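Local coordinates for protein manganese-dependent ADP-ribose/CDP-alcohol diphosphatase (PDB 2NXF) that probably hydrolyses ADP-ribose and CDP-alcohols such as CDP-choline at a dinuclear metal centre of the calcineurin-like phosphoesterase type, at residues V93-F99 with L146-Y150; V90-W94 with Y132-F136; Q57-I61 with I262-H267; L10-Q15 with L283-I287. One frame throughout, in Å; residues are numbered along the deposited sequence.

All four contacts are buried, yet their chemistry changes with distance from the two zinc ions. Contacts 3 and 4, with centres about 6 Å apart, are the closest pair: both supply ligands to one zinc and meet the same bridging water, and strand ends from the two large mixed sheets converge there. Contact 1 brings N96 to the other zinc and shares the phosphate with contact 4, but the polar links between its segments run through waters. Contact 2 starts from the same chain stretch as contact 1, sharing V93 and W94, and coordinates no metal; aromatic stacking and tyrosine hydroxyls hold it together. Contact 4 alone has direct backbone hydrogen bonds between its segments.

Contact 1: V93-F99 with L146-Y150; sequences VWGNHEF and LLDAY. With ZN (zinc ion), chain C; PO4 (phosphate ion), chain F.
F99 lies obliquely against the Y150 ring, planes at 48°, and its CE2 reaches Y150 CB at 3.4 Å. The Y150 ring has N96 CA over one face, while Y150 OH ends beside N96 CB and hydrogen-bonds to the carbonyl of F197. Farther back, V93 CG2 touches L146 CD2 at 3.8 Å.

Polar joining runs through water. One molecule accepts from W94 N and donates to L147 O at 2.9 Å; a second takes the A149 N-H and lies near both W94 O and L147 O. A third, in hydrogen-bonding distance of W94 O, lies 2.7 Å from D148 OD1. D148 OD1 also accepts from Y150 N, an Asx turn, and OD2 accepts from Y132 N and forms a salt bridge with R104.

With chi1 of 52°, N96 holds CG between backbone N and carbonyl carbon; OD1 binds a zinc ion at 2.1 Å as ND2 donates to phosphate O4 at 2.7 Å. H97 NE2 gives phosphate O2 a nearly straight bond, 170° at the hydrogen. G95 stands at the N-cap position of the helix starting at N96, its N donating to E98 OE1, in the GNH(D/E) signature of calcineurin-like phosphoesterases, whose asparagine binds metal.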
# COMPACT_ATOMS: atom_id res chain seq x y z
N VAL A 93 -6.08 -0.03 -1.05
CA VAL A 93 -5.30 0.35 0.12
C VAL A 93 -5.25 1.88 0.16
O VAL A 93 -5.07 2.51 -0.89
CB VAL A 93 -3.86 -0.26 -0.00
CG1 VAL A 93 -2.96 0.24 1.13
CG2 VAL A 93 -3.93 -1.76 0.01
N TRP A 94 -5.43 2.47 1.34
CA TRP A 94 -5.33 3.94 1.46
C TRP A 94 -3.91 4.37 1.82
O TRP A 94 -3.33 3.90 2.82
CB TRP A 94 -6.34 4.54 2.45
CG TRP A 94 -7.76 4.23 2.13
CD1 TRP A 94 -8.27 3.71 0.96
CD2 TRP A 94 -8.88 4.47 2.98
NE1 TRP A 94 -9.63 3.58 1.06
CE2 TRP A 94 -10.04 4.02 2.29
CE3 TRP A 94 -9.02 4.99 4.28
CZ2 TRP A 94 -11.33 4.09 2.86
CZ3 TRP A 94 -10.30 5.05 4.84
CH2 TRP A 94 -11.44 4.60 4.13
N GLY A 95 -3.35 5.24 0.99
CA GLY A 95 -2.03 5.82 1.24
C GLY A 95 -2.07 7.32 1.51
O GLY A 95 -3.15 7.94 1.62
N ASN A 96 -0.90 7.93 1.64
CA ASN A 96 -0.84 9.36 1.97
C ASN A 96 -1.61 10.27 1.01
O ASN A 96 -2.27 11.19 1.47
CB ASN A 96 0.58 9.88 2.26
CG ASN A 96 1.58 9.55 1.17
OD1 ASN A 96 1.67 8.41 0.72
ND2 ASN A 96 2.36 10.55 0.75
N HIS A 97 -1.56 9.98 -0.29
CA HIS A 97 -2.26 10.85 -1.26
C HIS A 97 -3.77 10.76 -1.18
O HIS A 97 -4.48 11.73 -1.46
CB HIS A 97 -1.70 10.63 -2.67
CG HIS A 97 -0.36 11.26 -2.84
ND1 HIS A 97 -0.19 12.49 -3.42
CD2 HIS A 97 0.87 10.86 -2.43
CE1 HIS A 97 1.09 12.82 -3.40
NE2 HIS A 97 1.76 11.85 -2.79
N GLU A 98 -4.29 9.60 -0.78
CA GLU A 98 -5.73 9.53 -0.46
C GLU A 98 -6.07 10.54 0.63
O GLU A 98 -7.07 11.28 0.50
CB GLU A 98 -6.15 8.13 -0.01
CG GLU A 98 -6.44 7.16 -1.17
CD GLU A 98 -5.18 6.67 -1.89
OE1 GLU A 98 -4.12 6.64 -1.26
OE2 GLU A 98 -5.30 6.30 -3.07
N PHE A 99 -5.27 10.57 1.70
CA PHE A 99 -5.55 11.51 2.80
C PHE A 99 -5.33 12.99 2.47
O PHE A 99 -5.95 13.87 3.08
CB PHE A 99 -4.82 11.09 4.08
CG PHE A 99 -5.21 9.73 4.57
CD1 PHE A 99 -6.47 9.52 5.15
CD2 PHE A 99 -4.36 8.66 4.41
CE1 PHE A 99 -6.83 8.22 5.59
CE2 PHE A 99 -4.71 7.36 4.84
CZ PHE A 99 -5.96 7.15 5.43
N LEU A 146 -5.61 -6.35 4.57
CA LEU A 146 -5.26 -5.00 4.14
C LEU A 146 -5.14 -4.17 5.39
O LEU A 146 -6.08 -4.16 6.21
CB LEU A 146 -6.36 -4.39 3.24
CG LEU A 146 -6.20 -4.58 1.73
CD1 LEU A 146 -6.52 -6.02 1.38
CD2 LEU A 146 -7.12 -3.60 0.96
N LEU A 147 -4.00 -3.49 5.53
CA LEU A 147 -3.72 -2.68 6.71
C LEU A 147 -3.83 -1.19 6.42
O LEU A 147 -3.76 -0.77 5.24
CB LEU A 147 -2.30 -2.97 7.22
CG LEU A 147 -1.96 -4.42 7.62
CD1 LEU A 147 -0.53 -4.49 8.13
CD2 LEU A 147 -2.97 -4.92 8.66
N ASP A 148 -4.00 -0.43 7.51
CA ASP A 148 -4.17 1.02 7.49
C ASP A 148 -2.89 1.64 8.09
O ASP A 148 -2.76 1.81 9.31
CB ASP A 148 -5.40 1.37 8.35
CG ASP A 148 -5.74 2.86 8.36
OD1 ASP A 148 -5.01 3.70 7.79
OD2 ASP A 148 -6.79 3.16 8.96
N ALA A 149 -1.94 1.99 7.21
CA ALA A 149 -0.65 2.48 7.67
C ALA A 149 -0.69 3.95 8.13
O ALA A 149 0.34 4.47 8.58
CB ALA A 149 0.40 2.32 6.55
N TYR A 150 -1.85 4.59 8.01
CA TYR A 150 -2.08 5.96 8.51
C TYR A 150 -3.07 6.01 9.68
O TYR A 150 -3.61 7.06 10.01
CB TYR A 150 -2.48 6.92 7.36
CG TYR A 150 -1.34 7.03 6.39
CD1 TYR A 150 -0.37 8.04 6.53
CD2 TYR A 150 -1.15 6.06 5.39
CE1 TYR A 150 0.71 8.12 5.67
CE2 TYR A 150 -0.06 6.13 4.53
CZ TYR A 150 0.87 7.15 4.68
OH TYR A 150 1.96 7.25 3.84
ZN ZN C . 2.76 7.23 -0.69
P PO4 F . 4.62 10.00 -2.34
O1 PO4 F . 6.08 9.58 -2.32
O2 PO4 F . 4.53 11.51 -2.41
O3 PO4 F . 3.91 9.52 -3.59
O4 PO4 F . 3.89 9.45 -1.15
O HOH W 1 -2.19 1.35 4.32
O HOH W 2 -5.65 0.75 3.70
O HOH W 3 -3.88 3.80 5.39
O HOH W 4 4.30 7.10 -2.19

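Contact 2: V90-W94 with Y132-F136; sequences VHHVW and YAYEF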
# COMPACT_ATOMS: atom_id res chain seq x y z
N VAL A 90 -11.98 -4.95 -6.97
CA VAL A 90 -10.71 -4.27 -6.75
C VAL A 90 -10.62 -3.90 -5.27
O VAL A 90 -11.58 -3.37 -4.68
CB VAL A 90 -10.57 -2.99 -7.63
CG1 VAL A 90 -9.23 -2.31 -7.39
CG2 VAL A 90 -10.73 -3.36 -9.12
N HIS A 91 -9.48 -4.20 -4.67
CA HIS A 91 -9.26 -3.89 -3.25
C HIS A 91 -8.32 -2.71 -3.17
O HIS A 91 -7.27 -2.69 -3.82
CB HIS A 91 -8.70 -5.11 -2.53
CG HIS A 91 -9.68 -6.24 -2.48
ND1 HIS A 91 -10.66 -6.33 -1.52
CD2 HIS A 91 -9.89 -7.27 -3.34
CE1 HIS A 91 -11.41 -7.39 -1.77
NE2 HIS A 91 -10.96 -7.98 -2.86
N HIS A 92 -8.75 -1.70 -2.42
CA HIS A 92 -8.06 -0.41 -2.38
C HIS A 92 -7.40 -0.21 -1.03
O HIS A 92 -8.09 -0.22 0.00
CB HIS A 92 -9.05 0.74 -2.61
CG HIS A 92 -9.83 0.62 -3.88
ND1 HIS A 92 -9.28 0.88 -5.12
CD2 HIS A 92 -11.11 0.27 -4.10
CE1 HIS A 92 -10.20 0.69 -6.05
NE2 HIS A 92 -11.32 0.30 -5.46
N VAL A 93 -6.08 -0.03 -1.05
CA VAL A 93 -5.30 0.35 0.12
C VAL A 93 -5.25 1.88 0.16
O VAL A 93 -5.07 2.51 -0.89
CB VAL A 93 -3.86 -0.26 -0.00
CG1 VAL A 93 -2.96 0.24 1.13
CG2 VAL A 93 -3.93 -1.76 0.01
N TRP A 94 -5.43 2.47 1.34
CA TRP A 94 -5.33 3.94 1.46
C TRP A 94 -3.91 4.37 1.82
O TRP A 94 -3.33 3.90 2.82
CB TRP A 94 -6.34 4.54 2.45
CG TRP A 94 -7.76 4.23 2.13
CD1 TRP A 94 -8.27 3.71 0.96
CD2 TRP A 94 -8.88 4.47 2.98
NE1 TRP A 94 -9.63 3.58 1.06
CE2 TRP A 94 -10.04 4.02 2.29
CE3 TRP A 94 -9.02 4.99 4.28
CZ2 TRP A 94 -11.33 4.09 2.86
CZ3 TRP A 94 -10.30 5.05 4.84
CH2 TRP A 94 -11.44 4.60 4.13
N TYR A 132 -9.17 1.60 8.80
CA TYR A 132 -9.51 1.03 7.50
C TYR A 132 -8.60 -0.18 7.25
O TYR A 132 -7.58 -0.10 6.56
CB TYR A 132 -9.38 2.08 6.38
CG TYR A 132 -9.72 1.47 5.04
CD1 TYR A 132 -11.02 1.06 4.75
CD2 TYR A 132 -8.73 1.32 4.05
CE1 TYR A 132 -11.34 0.45 3.51
CE2 TYR A 132 -9.03 0.75 2.82
CZ TYR A 132 -10.32 0.32 2.55
OH TYR A 132 -10.62 -0.26 1.34
N ALA A 133 -8.99 -1.29 7.86
CA ALA A 133 -8.25 -2.54 7.75
C ALA A 133 -9.27 -3.65 7.73
O ALA A 133 -10.30 -3.60 8.45
CB ALA A 133 -7.33 -2.71 8.95
N TYR A 134 -8.98 -4.66 6.93
CA TYR A 134 -9.90 -5.80 6.83
C TYR A 134 -9.19 -7.02 6.31
O TYR A 134 -8.09 -6.91 5.80
CB TYR A 134 -11.11 -5.46 5.97
CG TYR A 134 -10.86 -5.18 4.48
CD1 TYR A 134 -11.10 -6.19 3.53
CD2 TYR A 134 -10.46 -3.91 4.03
CE1 TYR A 134 -10.93 -5.95 2.16
CE2 TYR A 134 -10.29 -3.67 2.65
CZ TYR A 134 -10.52 -4.70 1.73
OH TYR A 134 -10.38 -4.48 0.37
N GLU A 135 -9.83 -8.17 6.50
CA GLU A 135 -9.24 -9.42 6.05
C GLU A 135 -10.34 -10.32 5.52
O GLU A 135 -11.49 -10.24 5.96
CB GLU A 135 -8.47 -10.10 7.20
CG GLU A 135 -9.26 -10.29 8.51
CD GLU A 135 -9.92 -11.65 8.66
OE1 GLU A 135 -10.58 -11.85 9.72
OE2 GLU A 135 -9.80 -12.50 7.74
N PHE A 136 -9.98 -11.15 4.54
CA PHE A 136 -10.91 -12.09 3.94
C PHE A 136 -10.15 -13.23 3.31
O PHE A 136 -8.93 -13.10 3.05
CB PHE A 136 -11.77 -11.36 2.89
CG PHE A 136 -10.97 -10.83 1.72
CD1 PHE A 136 -10.97 -11.52 0.50
CD2 PHE A 136 -10.26 -9.63 1.81
CE1 PHE A 136 -10.24 -11.01 -0.58
CE2 PHE A 136 -9.54 -9.13 0.74
CZ PHE A 136 -9.52 -9.84 -0.46
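W94 and Y132 make the dense half of this contact, rings stacked face to face with planes 6° apart and the Y132 centroid 3.6 Å from that of the indole six-membered ring. Y132 CD2 sits over the middle of the indole, and Y132 CB adds a CH-pi contact to the same face. Having its CG anti to the backbone N (chi1 180°), Y132 lays its ring along the indole and carries OH on to H92 O, a 2.9 Å hydrogen bond in the carbonyl plane. W94 NE1 turns to the L112 carbonyl. Replacing W94 by an alanine would probably leave one face of Y132 without its stacking partner and the L112 carbonyl without the NE1 donor.

The contact is more open toward F136, which is partly exposed. The F136 ring makes an offset stack on one face of H91, centroids 4.5 Å apart, while Y134 OH and H91 ND1 share a 2.7 Å hydrogen bond at the imidazole edge. Strands 90-92 and 134-136 belong to different sheets, their axes 10.8 Å apart, a span bridged by side chains. Flat rings thus join the two sheets, with both tyrosine hydroxyls hydrogen-bonded, S114 OG a further partner of each.

Contact 3: Q57-I61 with I262-H267; sequences QLGDI and IAGHDH. With ZN (zinc ion), chain C; ZN (zinc ion), chain B.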
# COMPACT_ATOMS: atom_id res chain seq x y z
N GLN A 57 -4.80 -2.74 -5.32
CA GLN A 57 -3.96 -1.58 -5.64
C GLN A 57 -3.52 -0.94 -4.33
O GLN A 57 -4.33 -0.78 -3.40
CB GLN A 57 -4.60 -0.59 -6.62
CG GLN A 57 -5.84 0.14 -6.11
CD GLN A 57 -5.51 1.43 -5.33
OE1 GLN A 57 -4.37 1.88 -5.25
NE2 GLN A 57 -6.56 2.03 -4.78
N LEU A 58 -2.24 -0.60 -4.27
CA LEU A 58 -1.53 -0.34 -3.03
C LEU A 58 -1.58 1.12 -2.56
O LEU A 58 -0.87 1.50 -1.61
CB LEU A 58 -0.08 -0.83 -3.16
CG LEU A 58 0.21 -2.33 -2.88
CD1 LEU A 58 -0.09 -2.66 -1.41
CD2 LEU A 58 -0.59 -3.20 -3.78
N GLY A 59 -2.44 1.94 -3.17
CA GLY A 59 -2.68 3.29 -2.65
C GLY A 59 -2.01 4.36 -3.48
O GLY A 59 -1.28 4.06 -4.44
N ASP A 60 -2.20 5.61 -3.04
CA ASP A 60 -1.82 6.79 -3.82
C ASP A 60 -2.37 6.67 -5.23
O ASP A 60 -1.63 6.88 -6.19
CB ASP A 60 -0.29 6.95 -3.87
CG ASP A 60 0.31 7.43 -2.55
OD1 ASP A 60 -0.43 7.67 -1.57
OD2 ASP A 60 1.54 7.52 -2.47
N ILE A 61 -3.66 6.34 -5.36
CA ILE A 61 -4.25 6.15 -6.70
C ILE A 61 -4.45 7.49 -7.44
O ILE A 61 -4.42 7.53 -8.67
CB ILE A 61 -5.54 5.31 -6.64
CG1 ILE A 61 -5.80 4.65 -8.01
CG2 ILE A 61 -6.70 6.14 -6.07
CD1 ILE A 61 -7.04 3.77 -8.04
N ILE A 262 3.25 -6.92 1.22
CA ILE A 262 3.34 -6.19 -0.07
C ILE A 262 2.96 -4.74 0.17
O ILE A 262 1.92 -4.45 0.79
CB ILE A 262 2.40 -6.84 -1.14
CG1 ILE A 262 2.87 -8.27 -1.44
CG2 ILE A 262 2.40 -6.03 -2.43
CD1 ILE A 262 1.86 -9.11 -2.26
N ALA A 263 3.81 -3.83 -0.28
CA ALA A 263 3.59 -2.41 -0.03
C ALA A 263 3.88 -1.58 -1.28
O ALA A 263 4.45 -2.09 -2.24
CB ALA A 263 4.47 -1.94 1.13
N GLY A 264 3.49 -0.31 -1.24
CA GLY A 264 3.84 0.65 -2.30
C GLY A 264 4.69 1.72 -1.64
O GLY A 264 5.61 1.41 -0.85
N HIS A 265 4.38 2.98 -1.96
CA HIS A 265 4.97 4.18 -1.31
C HIS A 265 6.38 4.50 -1.77
O HIS A 265 6.64 5.64 -2.18
CB HIS A 265 4.87 4.12 0.23
CG HIS A 265 5.13 5.43 0.93
ND1 HIS A 265 4.35 6.55 0.74
CD2 HIS A 265 6.02 5.75 1.90
CE1 HIS A 265 4.76 7.52 1.55
NE2 HIS A 265 5.78 7.06 2.26
N ASP A 266 7.30 3.54 -1.68
CA ASP A 266 8.65 3.78 -2.20
C ASP A 266 8.61 3.47 -3.69
O ASP A 266 8.64 2.29 -4.09
CB ASP A 266 9.67 2.87 -1.49
CG ASP A 266 11.09 3.07 -1.97
OD1 ASP A 266 11.31 3.81 -2.95
OD2 ASP A 266 12.01 2.51 -1.32
N HIS A 267 8.54 4.52 -4.52
CA HIS A 267 8.30 4.34 -5.96
C HIS A 267 9.44 3.61 -6.66
O HIS A 267 9.26 3.11 -7.76
CB HIS A 267 8.07 5.69 -6.66
CG HIS A 267 6.91 6.46 -6.10
ND1 HIS A 267 6.83 7.84 -6.19
CD2 HIS A 267 5.79 6.05 -5.46
CE1 HIS A 267 5.70 8.24 -5.62
NE2 HIS A 267 5.06 7.18 -5.17
ZN ZN C . 2.76 7.23 -0.69
ZN ZN B . 3.18 7.49 -3.98
O HOH W 4 4.30 7.10 -2.19
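The dinuclear metal centre of the calcineurin-like phosphoesterase fold is assembled here, where the loop following strand 54-57 meets the end of strand 258-263. D60 is the shared ligand: its OD2 bridges the two zinc ions, 2.2 Å from each, with chi1 of -73° swinging the carboxylate to the metals. From the facing segment, H265 ND1 binds one zinc at 2.2 Å and H267 NE2 binds the other. D60 OD2 lies near the plane of both imidazoles, at their edges, since each ring directs a nitrogen at a metal that the carboxylate also holds. N96 and H228 serve the zinc of H265, whereas D13 and Q15 serve that of H267.

Second-shell bonds steady these groups. H265 NE2 is paired with N198 OD1, H267 with E288 and D60 OD1 with H97; D60 N donates to E98 OE1, and L58 O accepts from H228 ND1. Within the loop, G59 N donates to Q57 OE1 at 2.8 Å, approaching from above the amide plane; the backbone angles of G59 would jam a side chain against the preceding carbonyl.

Behind the metals L58 packs on the strand end, CD1 against I262 O at 3.5 Å and I262 CG2 at 4.3 Å, and L58 CB lies 4.1 Å from G264 N. Between the zincs, a water bound to each at 2.1 Å donates a hydrogen bond to H265 O.

Contact 4: L10-Q15 with L283-I287; sequences LIADVQ and LEGVI. With ZN (zinc ion), chain B; PO4 (phosphate ion), chain F.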
# COMPACT_ATOMS: atom_id res chain seq x y z
N LEU A 10 -1.79 -6.68 -9.33
CA LEU A 10 -1.16 -5.79 -8.33
C LEU A 10 -0.64 -4.54 -9.00
O LEU A 10 -0.00 -4.63 -10.05
CB LEU A 10 0.05 -6.48 -7.69
CG LEU A 10 -0.23 -7.62 -6.75
CD1 LEU A 10 1.03 -8.46 -6.55
CD2 LEU A 10 -0.75 -7.06 -5.43
N ILE A 11 -0.85 -3.38 -8.36
CA ILE A 11 -0.32 -2.13 -8.93
C ILE A 11 -0.19 -1.14 -7.77
O ILE A 11 -0.91 -1.25 -6.78
CB ILE A 11 -1.24 -1.59 -10.05
CG1 ILE A 11 -0.49 -0.60 -10.97
CG2 ILE A 11 -2.56 -1.03 -9.48
CD1 ILE A 11 -1.22 -0.33 -12.32
N ALA A 12 0.77 -0.21 -7.89
CA ALA A 12 1.01 0.76 -6.80
C ALA A 12 1.19 2.17 -7.35
O ALA A 12 1.80 2.35 -8.42
CB ALA A 12 2.25 0.36 -6.01
N ASP A 13 0.68 3.14 -6.61
CA ASP A 13 1.09 4.56 -6.76
C ASP A 13 0.83 5.07 -8.17
O ASP A 13 1.72 5.65 -8.82
CB ASP A 13 2.56 4.77 -6.33
CG ASP A 13 2.77 4.52 -4.83
OD1 ASP A 13 2.72 5.47 -4.07
OD2 ASP A 13 2.89 3.35 -4.42
N VAL A 14 -0.40 4.84 -8.65
CA VAL A 14 -0.84 5.40 -9.94
C VAL A 14 -0.70 6.94 -9.89
O VAL A 14 -0.08 7.56 -10.76
CB VAL A 14 -2.29 4.97 -10.27
CG1 VAL A 14 -2.79 5.66 -11.57
CG2 VAL A 14 -2.40 3.44 -10.40
N GLN A 15 -1.25 7.54 -8.83
CA GLN A 15 -1.09 8.98 -8.56
C GLN A 15 -1.49 9.86 -9.74
O GLN A 15 -0.80 10.83 -10.06
CB GLN A 15 0.33 9.32 -8.04
CG GLN A 15 0.31 9.44 -6.53
CD GLN A 15 1.68 9.38 -5.89
OE1 GLN A 15 2.13 8.31 -5.46
NE2 GLN A 15 2.33 10.53 -5.81
N LEU A 283 6.34 -2.60 -4.32
CA LEU A 283 6.10 -2.45 -5.75
C LEU A 283 6.57 -1.10 -6.27
O LEU A 283 6.31 -0.06 -5.65
CB LEU A 283 4.60 -2.58 -6.04
CG LEU A 283 4.01 -3.97 -5.86
CD1 LEU A 283 2.49 -3.86 -5.95
CD2 LEU A 283 4.56 -4.94 -6.93
N GLU A 284 7.30 -1.15 -7.39
CA GLU A 284 7.68 0.06 -8.12
C GLU A 284 6.45 0.88 -8.46
O GLU A 284 5.39 0.31 -8.77
CB GLU A 284 8.42 -0.34 -9.41
CG GLU A 284 9.84 -0.91 -9.17
CD GLU A 284 9.90 -2.38 -8.69
OE1 GLU A 284 8.88 -3.09 -8.62
OE2 GLU A 284 11.02 -2.84 -8.38
N GLY A 285 6.58 2.21 -8.42
CA GLY A 285 5.39 3.07 -8.54
C GLY A 285 5.12 3.49 -9.97
O GLY A 285 6.03 3.90 -10.71
N VAL A 286 3.85 3.40 -10.35
CA VAL A 286 3.42 3.80 -11.70
C VAL A 286 3.74 5.26 -11.98
O VAL A 286 4.18 5.62 -13.10
CB VAL A 286 1.89 3.56 -11.85
CG1 VAL A 286 1.33 4.30 -13.08
CG2 VAL A 286 1.59 2.06 -11.93
N ILE A 287 3.55 6.11 -10.98
CA ILE A 287 3.75 7.56 -11.20
C ILE A 287 5.15 7.93 -11.68
O ILE A 287 5.31 8.88 -12.43
CB ILE A 287 3.34 8.38 -9.97
CG1 ILE A 287 3.36 9.90 -10.26
CG2 ILE A 287 4.19 8.04 -8.74
CD1 ILE A 287 2.38 10.34 -11.35
ZN ZN B . 3.18 7.49 -3.98
P PO4 F . 4.62 10.00 -2.34
O1 PO4 F . 6.08 9.58 -2.32
O2 PO4 F . 4.53 11.51 -2.41
O3 PO4 F . 3.91 9.52 -3.59
O4 PO4 F . 3.89 9.45 -1.15
O HOH W 5 2.92 -0.85 -9.64
O HOH W 6 5.48 2.58 -5.40
O HOH W 4 4.30 7.10 -2.19
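V286 and I287 pack against the chain at residues 11-15. V286 CG2 enters the hollow between I11 and the A12 carbonyl, 3.5 Å from I11 CG1, while its CG1 leans on V14 CA. I287 fills the next dip: its CB packs on Q15 CB at 3.7 Å, and CD1, on the branch set anti to the backbone N (chi1 -173°), reaches over Q15 O. On the strand side, L283 CB meets A12 CB, and its CD1 covers L10 CB. G285 has its CA 4.0 Å from D13 CB, where a side chain would be tight.

Backbone bonds pin this fit. V286 N donates to A12 O in an essentially straight bond (179°), and I287 N donates to D13 O at 2.9 Å. A water connects A12 N with E284 O.

D13 OD1 and Q15 OE1 both bind one zinc, Q15 at 2.0 Å; D13 OD2 accepts from H265 N, and Q15 NE2 pairs with D63 while giving phosphate O3 a weak bond. A glycine at I287 would probably open a gap against Q15 CB and let the metal-binding amide shift. Apolar fit and backbone bonds thus probably help set a carboxylate and an amide oxygen on the same metal.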